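Local coordinates for protein transferrin (Manduca sexta, PDB 6WB6) that binds a single ferric ion together with a carbonate anion and carries iron as a secreted glycoprotein of the transferrin family, at residues D553-R564 with D570-V580; Y419-E427 with D597-L605. All coordinates share one frame; numbering follows the deposited sequence.

Contact 1. Residues D553-R564 with D570-V580; sequences DANQYELLCLNR and DVLSSFATCNV
Leu559 lies over the turn that follows Asp570: its CD1 sits 3.7 Å from Phe575 CB and packs against the backbone of Val571 and Leu572, while its CD2 meets CD2 of Leu572, the two leucine side chains crossing at about a right angle. Leu572 CD1 reaches on to Ala554 CA, 3.5 Å away. Beneath these side chains Leu559 and Asp570 form an antiparallel hydrogen-bonded pair, with both N to O distances, Leu559 N to Asp570 O and Asp570 N to Leu559 O, at 2.8 Å. Beyond it the Cys561–Cys578 disulfide (SG–SG 2.1 Å, chi3 -91°) joins the segments covalently. The extended side chain of Arg564 carries its guanidinium past this bridge, with Cys561 SG over one face, toward its rim. Side-on, NE binds Thr577 O and NH2 binds Thr577 OG1; NH2 also forms a salt bridge to Asp570 OD2 at 2.8 Å, meeting the anti side of a carboxylate turned 78° from the guanidinium plane. Were Arg564 cut back to an alanine, the Asp570 carboxylate would probably lose this countercharge, and Thr577 O and OG1 one donor each. Asn563 ND2 reaches Thr577 O (2.7 Å) from the face opposite Arg564 NE. With CG tucked between its backbone N and carbonyl carbon (chi1 60°), Asn563 also offers OD1 to Asn579 N at 2.9 Å. A water lies within hydrogen-bonding distance of Leu560 O and Cys578 O. The whole is a short antiparallel strand pairing backed by a disulfide-braced loop, at the edge of a mixed sheet in the C-terminal transferrin-like half.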
# COMPACT_ATOMS: atom_id res chain seq x y z
N ASP A 553 2.28 -19.39 -27.84
CA ASP A 553 1.05 -19.00 -28.52
C ASP A 553 -0.17 -19.60 -27.81
O ASP A 553 -0.33 -20.82 -27.73
CB ASP A 553 1.12 -19.44 -29.98
CG ASP A 553 -0.06 -18.97 -30.80
OD1 ASP A 553 -1.19 -19.41 -30.52
OD2 ASP A 553 0.14 -18.17 -31.73
N ALA A 554 -1.05 -18.73 -27.31
CA ALA A 554 -2.19 -19.18 -26.52
C ALA A 554 -3.11 -20.13 -27.30
O ALA A 554 -3.75 -21.00 -26.70
CB ALA A 554 -2.99 -17.97 -26.04
N ASN A 555 -3.20 -19.96 -28.61
CA ASN A 555 -4.04 -20.83 -29.42
C ASN A 555 -3.45 -22.21 -29.63
O ASN A 555 -4.19 -23.14 -29.95
CB ASN A 555 -4.32 -20.17 -30.78
CG ASN A 555 -4.99 -18.83 -30.65
OD1 ASN A 555 -5.79 -18.61 -29.75
ND2 ASN A 555 -4.63 -17.92 -31.54
N GLN A 556 -2.14 -22.39 -29.45
CA GLN A 556 -1.50 -23.68 -29.72
C GLN A 556 -1.05 -24.43 -28.47
O GLN A 556 -0.84 -25.64 -28.55
CB GLN A 556 -0.28 -23.50 -30.64
CG GLN A 556 -0.58 -22.71 -31.89
CD GLN A 556 0.69 -22.33 -32.64
OE1 GLN A 556 1.64 -23.09 -32.70
NE2 GLN A 556 0.71 -21.12 -33.20
N TYR A 557 -0.92 -23.75 -27.34
CA TYR A 557 -0.33 -24.32 -26.14
C TYR A 557 -1.29 -24.25 -24.97
O TYR A 557 -2.19 -23.40 -24.91
CB TYR A 557 0.95 -23.59 -25.78
CG TYR A 557 1.99 -23.80 -26.82
CD1 TYR A 557 2.82 -24.91 -26.78
CD2 TYR A 557 2.16 -22.90 -27.86
CE1 TYR A 557 3.78 -25.12 -27.73
CE2 TYR A 557 3.14 -23.10 -28.83
CZ TYR A 557 3.94 -24.22 -28.76
OH TYR A 557 4.92 -24.45 -29.71
N GLU A 558 -1.10 -25.18 -24.04
CA GLU A 558 -1.93 -25.32 -22.86
C GLU A 558 -1.03 -25.57 -21.67
O GLU A 558 0.15 -25.89 -21.81
CB GLU A 558 -2.90 -26.49 -23.00
CG GLU A 558 -4.29 -26.16 -23.44
CD GLU A 558 -5.02 -27.42 -23.84
OE1 GLU A 558 -4.35 -28.48 -23.87
OE2 GLU A 558 -6.23 -27.36 -24.12
N LEU A 559 -1.61 -25.48 -20.48
CA LEU A 559 -0.93 -25.88 -19.26
C LEU A 559 -1.40 -27.27 -18.84
O LEU A 559 -2.59 -27.58 -18.95
CB LEU A 559 -1.20 -24.88 -18.14
CG LEU A 559 -0.78 -23.47 -18.56
CD1 LEU A 559 -1.08 -22.46 -17.45
CD2 LEU A 559 0.71 -23.46 -18.96
N LEU A 560 -0.45 -28.09 -18.43
CA LEU A 560 -0.72 -29.40 -17.85
C LEU A 560 -0.83 -29.23 -16.35
O LEU A 560 0.16 -28.89 -15.69
CB LEU A 560 0.41 -30.37 -18.20
CG LEU A 560 0.37 -31.77 -17.61
CD1 LEU A 560 -0.86 -32.48 -18.14
CD2 LEU A 560 1.64 -32.54 -17.95
N CYS A 561 -2.03 -29.48 -15.80
CA CYS A 561 -2.36 -29.20 -14.40
C CYS A 561 -1.85 -30.30 -13.48
O CYS A 561 -2.60 -31.00 -12.79
CB CYS A 561 -3.86 -29.02 -14.25
SG CYS A 561 -4.59 -28.00 -15.50
N LEU A 562 -0.53 -30.46 -13.45
CA LEU A 562 0.04 -31.48 -12.58
C LEU A 562 -0.35 -31.27 -11.11
O LEU A 562 -0.28 -32.22 -10.32
CB LEU A 562 1.57 -31.49 -12.73
CG LEU A 562 2.07 -31.98 -14.10
CD1 LEU A 562 3.56 -31.69 -14.35
CD2 LEU A 562 1.80 -33.46 -14.22
N ASN A 563 -0.79 -30.07 -10.73
CA ASN A 563 -1.23 -29.85 -9.35
C ASN A 563 -2.59 -30.46 -9.06
O ASN A 563 -2.88 -30.76 -7.90
CB ASN A 563 -1.32 -28.37 -9.04
CG ASN A 563 -2.30 -27.66 -9.92
OD1 ASN A 563 -2.26 -27.82 -11.14
ND2 ASN A 563 -3.21 -26.90 -9.33
N ARG A 564 -3.44 -30.64 -10.06
CA ARG A 564 -4.80 -31.08 -9.78
C ARG A 564 -4.87 -32.59 -9.61
O ARG A 564 -4.20 -33.35 -10.31
CB ARG A 564 -5.74 -30.65 -10.90
CG ARG A 564 -5.70 -29.18 -11.13
CD ARG A 564 -6.70 -28.79 -12.18
NE ARG A 564 -6.76 -27.35 -12.38
CZ ARG A 564 -7.39 -26.76 -13.40
NH1 ARG A 564 -8.01 -27.51 -14.31
NH2 ARG A 564 -7.40 -25.44 -13.50
N ASP A 570 -5.34 -26.92 -18.69
CA ASP A 570 -6.10 -25.68 -18.64
C ASP A 570 -5.34 -24.61 -19.41
O ASP A 570 -4.18 -24.78 -19.77
CB ASP A 570 -6.36 -25.25 -17.20
CG ASP A 570 -7.60 -24.42 -17.07
OD1 ASP A 570 -7.93 -23.68 -18.02
OD2 ASP A 570 -8.26 -24.52 -16.02
N VAL A 571 -6.02 -23.48 -19.68
CA VAL A 571 -5.43 -22.45 -20.55
C VAL A 571 -4.19 -21.82 -19.93
O VAL A 571 -3.95 -21.89 -18.71
CB VAL A 571 -6.45 -21.34 -20.88
CG1 VAL A 571 -7.53 -21.88 -21.76
CG2 VAL A 571 -7.00 -20.73 -19.60
N LEU A 572 -3.41 -21.14 -20.78
CA LEU A 572 -2.17 -20.50 -20.34
C LEU A 572 -2.41 -19.52 -19.20
O LEU A 572 -1.54 -19.35 -18.34
CB LEU A 572 -1.49 -19.76 -21.51
CG LEU A 572 -1.07 -20.53 -22.78
CD1 LEU A 572 -0.17 -19.65 -23.66
CD2 LEU A 572 -0.37 -21.83 -22.47
N SER A 573 -3.56 -18.86 -19.16
CA SER A 573 -3.79 -17.81 -18.16
C SER A 573 -4.25 -18.36 -16.82
O SER A 573 -4.39 -17.58 -15.87
CB SER A 573 -4.83 -16.81 -18.68
OG SER A 573 -6.03 -17.48 -19.01
N SER A 574 -4.49 -19.66 -16.70
CA SER A 574 -4.98 -20.24 -15.46
C SER A 574 -3.86 -20.83 -14.62
O SER A 574 -4.15 -21.54 -13.65
CB SER A 574 -6.03 -21.31 -15.75
OG SER A 574 -5.40 -22.50 -16.16
N PHE A 575 -2.61 -20.53 -14.94
CA PHE A 575 -1.46 -21.08 -14.23
C PHE A 575 -1.64 -21.11 -12.71
O PHE A 575 -1.19 -22.06 -12.06
CB PHE A 575 -0.19 -20.30 -14.59
CG PHE A 575 -0.28 -18.83 -14.32
CD1 PHE A 575 -0.78 -17.97 -15.26
CD2 PHE A 575 0.15 -18.31 -13.11
CE1 PHE A 575 -0.88 -16.61 -15.01
CE2 PHE A 575 0.07 -16.97 -12.85
CZ PHE A 575 -0.44 -16.11 -13.80
N ALA A 576 -2.33 -20.11 -12.12
CA ALA A 576 -2.48 -20.10 -10.67
C ALA A 576 -3.19 -21.34 -10.13
O ALA A 576 -3.09 -21.61 -8.94
CB ALA A 576 -3.22 -18.85 -10.19
N THR A 577 -3.89 -22.10 -10.97
CA THR A 577 -4.51 -23.35 -10.52
C THR A 577 -4.16 -24.54 -11.40
O THR A 577 -4.68 -25.65 -11.17
CB THR A 577 -6.04 -23.20 -10.44
OG1 THR A 577 -6.56 -23.00 -11.75
CG2 THR A 577 -6.41 -22.01 -9.55
N CYS A 578 -3.28 -24.36 -12.38
CA CYS A 578 -2.88 -25.40 -13.34
C CYS A 578 -1.36 -25.25 -13.47
O CYS A 578 -0.88 -24.47 -14.30
CB CYS A 578 -3.56 -25.23 -14.70
SG CYS A 578 -3.14 -26.56 -15.86
N ASN A 579 -0.63 -25.99 -12.65
CA ASN A 579 0.77 -25.67 -12.43
C ASN A 579 1.47 -26.88 -11.83
O ASN A 579 0.85 -27.91 -11.57
CB ASN A 579 0.91 -24.47 -11.50
CG ASN A 579 0.22 -24.69 -10.15
OD1 ASN A 579 0.66 -25.52 -9.34
ND2 ASN A 579 -0.87 -23.95 -9.92
N VAL A 580 2.76 -26.72 -11.60
CA VAL A 580 3.55 -27.67 -10.85
C VAL A 580 3.73 -27.22 -9.41
O VAL A 580 3.44 -27.97 -8.48
CB VAL A 580 4.92 -27.89 -11.52
CG1 VAL A 580 5.62 -29.07 -10.86
CG2 VAL A 580 4.75 -28.12 -13.01
O HOH W 1 1.02 -26.31 -15.60

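Contact 2. Residues Y419-E427 with D597-L605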
# COMPACT_ATOMS: atom_id res chain seq x y z
N TYR A 419 18.99 -19.40 9.62
CA TYR A 419 18.80 -18.30 10.58
C TYR A 419 17.52 -18.39 11.36
O TYR A 419 17.23 -17.45 12.01
CB TYR A 419 18.76 -16.99 9.82
CG TYR A 419 20.07 -16.67 9.22
CD1 TYR A 419 21.16 -16.49 10.04
CD2 TYR A 419 20.23 -16.66 7.86
CE1 TYR A 419 22.39 -16.21 9.52
CE2 TYR A 419 21.44 -16.32 7.31
CZ TYR A 419 22.52 -16.20 8.16
OH TYR A 419 23.72 -15.96 7.68
N ASN A 420 16.83 -19.51 11.27
CA ASN A 420 15.55 -19.69 11.95
C ASN A 420 14.62 -18.50 11.74
O ASN A 420 13.95 -18.02 12.66
CB ASN A 420 15.76 -19.96 13.44
CG ASN A 420 14.57 -20.59 14.07
OD1 ASN A 420 13.71 -21.16 13.37
ND2 ASN A 420 14.49 -20.52 15.40
N LEU A 421 14.58 -18.01 10.50
CA LEU A 421 13.65 -16.98 10.09
C LEU A 421 12.48 -17.62 9.37
O LEU A 421 12.52 -18.79 8.99
CB LEU A 421 14.34 -15.96 9.19
CG LEU A 421 15.61 -15.36 9.79
CD1 LEU A 421 16.34 -14.54 8.73
CD2 LEU A 421 15.24 -14.52 10.98
N HIS A 422 11.44 -16.82 9.12
CA HIS A 422 10.25 -17.32 8.46
C HIS A 422 9.63 -16.21 7.62
O HIS A 422 9.72 -15.03 7.98
CB HIS A 422 9.24 -17.84 9.49
CG HIS A 422 8.57 -16.75 10.27
ND1 HIS A 422 9.11 -16.19 11.41
CD2 HIS A 422 7.38 -16.12 10.08
CE1 HIS A 422 8.29 -15.28 11.89
NE2 HIS A 422 7.23 -15.21 11.10
N PRO A 423 8.98 -16.55 6.52
CA PRO A 423 8.45 -15.50 5.64
C PRO A 423 7.25 -14.82 6.25
O PRO A 423 6.43 -15.47 6.90
CB PRO A 423 8.07 -16.25 4.36
CG PRO A 423 7.90 -17.66 4.76
CD PRO A 423 8.74 -17.90 6.00
N VAL A 424 7.15 -13.51 6.04
CA VAL A 424 6.03 -12.71 6.55
C VAL A 424 5.13 -12.24 5.42
O VAL A 424 3.90 -12.29 5.54
CB VAL A 424 6.54 -11.52 7.39
CG1 VAL A 424 5.37 -10.57 7.77
CG2 VAL A 424 7.26 -12.00 8.62
N PHE A 425 5.73 -11.74 4.34
CA PHE A 425 4.97 -11.33 3.17
C PHE A 425 5.91 -11.39 1.97
O PHE A 425 7.14 -11.40 2.13
CB PHE A 425 4.38 -9.93 3.33
CG PHE A 425 5.42 -8.86 3.51
CD1 PHE A 425 5.86 -8.51 4.78
CD2 PHE A 425 5.96 -8.20 2.42
CE1 PHE A 425 6.82 -7.54 4.95
CE2 PHE A 425 6.92 -7.23 2.59
CZ PHE A 425 7.35 -6.90 3.86
N HIS A 426 5.31 -11.46 0.79
CA HIS A 426 6.02 -11.68 -0.45
C HIS A 426 5.42 -10.77 -1.53
O HIS A 426 4.33 -10.21 -1.35
CB HIS A 426 5.93 -13.14 -0.88
CG HIS A 426 4.52 -13.59 -1.08
ND1 HIS A 426 3.83 -14.32 -0.13
CD2 HIS A 426 3.66 -13.39 -2.10
CE1 HIS A 426 2.62 -14.58 -0.58
NE2 HIS A 426 2.49 -14.02 -1.77
N GLU A 427 6.15 -10.66 -2.64
CA GLU A 427 5.70 -9.91 -3.80
C GLU A 427 4.67 -10.70 -4.59
O GLU A 427 4.71 -11.93 -4.66
CB GLU A 427 6.88 -9.57 -4.72
CG GLU A 427 7.73 -8.46 -4.17
CD GLU A 427 8.84 -7.99 -5.09
OE1 GLU A 427 9.15 -8.67 -6.10
OE2 GLU A 427 9.43 -6.96 -4.76
N ASP A 597 4.00 -11.17 13.20
CA ASP A 597 3.89 -11.06 11.75
C ASP A 597 2.96 -9.91 11.35
O ASP A 597 3.23 -9.19 10.39
CB ASP A 597 3.42 -12.39 11.16
CG ASP A 597 4.52 -13.45 11.21
OD1 ASP A 597 5.60 -13.13 11.73
OD2 ASP A 597 4.32 -14.60 10.75
N VAL A 598 1.88 -9.70 12.11
CA VAL A 598 0.99 -8.57 11.85
C VAL A 598 1.75 -7.25 11.98
O VAL A 598 1.73 -6.41 11.07
CB VAL A 598 -0.24 -8.65 12.78
CG1 VAL A 598 -1.07 -7.39 12.74
CG2 VAL A 598 -1.08 -9.89 12.40
N SER A 599 2.48 -7.08 13.08
CA SER A 599 3.23 -5.85 13.26
C SER A 599 4.26 -5.63 12.16
O SER A 599 4.52 -4.49 11.77
CB SER A 599 3.90 -5.86 14.63
OG SER A 599 2.97 -5.50 15.63
N ILE A 600 4.82 -6.71 11.61
CA ILE A 600 5.87 -6.59 10.60
C ILE A 600 5.29 -6.34 9.22
O ILE A 600 5.79 -5.52 8.44
CB ILE A 600 6.75 -7.85 10.62
CG1 ILE A 600 7.61 -7.85 11.89
CG2 ILE A 600 7.60 -7.94 9.36
CD1 ILE A 600 8.59 -8.98 11.96
N ALA A 601 4.24 -7.06 8.89
CA ALA A 601 3.61 -6.90 7.59
C ALA A 601 2.86 -5.59 7.48
O ALA A 601 2.68 -5.07 6.39
CB ALA A 601 2.65 -8.07 7.33
N HIS A 602 2.41 -5.02 8.60
CA HIS A 602 1.40 -3.98 8.50
C HIS A 602 1.90 -2.81 7.66
O HIS A 602 1.28 -2.43 6.66
CB HIS A 602 0.98 -3.49 9.89
CG HIS A 602 -0.08 -2.45 9.84
ND1 HIS A 602 0.19 -1.11 9.77
CD2 HIS A 602 -1.43 -2.57 9.79
CE1 HIS A 602 -0.94 -0.43 9.70
NE2 HIS A 602 -1.94 -1.30 9.71
N THR A 603 3.02 -2.21 8.05
CA THR A 603 3.44 -0.98 7.38
C THR A 603 3.76 -1.20 5.90
O THR A 603 3.27 -0.41 5.07
CB THR A 603 4.61 -0.34 8.12
OG1 THR A 603 4.12 0.30 9.30
CG2 THR A 603 5.35 0.70 7.25
N PRO A 604 4.53 -2.21 5.51
CA PRO A 604 4.72 -2.42 4.07
C PRO A 604 3.45 -2.72 3.31
O PRO A 604 3.31 -2.25 2.17
CB PRO A 604 5.70 -3.60 4.00
CG PRO A 604 5.89 -4.07 5.40
CD PRO A 604 5.53 -2.95 6.31
N LEU A 605 2.50 -3.47 3.89
CA LEU A 605 1.28 -3.75 3.12
C LEU A 605 0.35 -2.55 3.11
O LEU A 605 -0.47 -2.40 2.19
CB LEU A 605 0.51 -4.96 3.67
CG LEU A 605 1.14 -6.35 3.89
CD1 LEU A 605 -0.00 -7.37 4.01
CD2 LEU A 605 2.09 -6.78 2.79
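Strand 422-427 and helix 597-605 run nearly parallel, their axes 17° apart and 8.1 Å at closest approach. At the start of the helix the side chains of His422 and Asp597 meet from opposite directions. NE2 of His422 donates to the syn lone pair of Asp597 OD1 at 2.7 Å, the oxygen lying close to the imidazole plane and the carboxylate turned 31° from it. Val424 comes next: its CG2 lies beside Asp597 OD1, and its CG1, anti to the backbone N (chi1 173°), rests against both Ile600 CG2 and Ala601 CB, 3.7 Å from the latter. Phe425 then puts its ring against the following turn. Its CZ is 3.5 Å from Pro604 CG, CD1 is 3.9 Å from Ala601 CA, and CB and CG run alongside Leu605 CD2. Trp588 of the adjoining strand stacks on the Phe425 ring, and Leu605 also touches Leu639 and Thr641 of strand 638-641, so the helix lies along one face of the sheet. Apolar contact thus carries most of the interface, with one polar link at its end; the nearby carboxylate would probably favour a protonated His422, making that link partly ionic.

In the fold
Both contacts belong to the C-terminal transferrin-like half. After the N-terminal half and the first strands of the C-terminal half, the chain forms strand 422-428, then continues through strand 437-443 into the mixed sheet. There contact 1 closes a short loop, with five residues between segments 553-564 and 570-580. Strand 557-560 pairs with 437-443 and 569-570. The chain then returns through strand 587-590, the neighbour of 422-428, to helix 597-611, where contact 2 closes a far longer loop of 169 residues. Contact 1 therefore falls wholly within that longer excursion. Their centres are about 30 Å apart: contact 2 joins a helix to the four-stranded antiparallel sheet, contact 1 edges the mixed sheet.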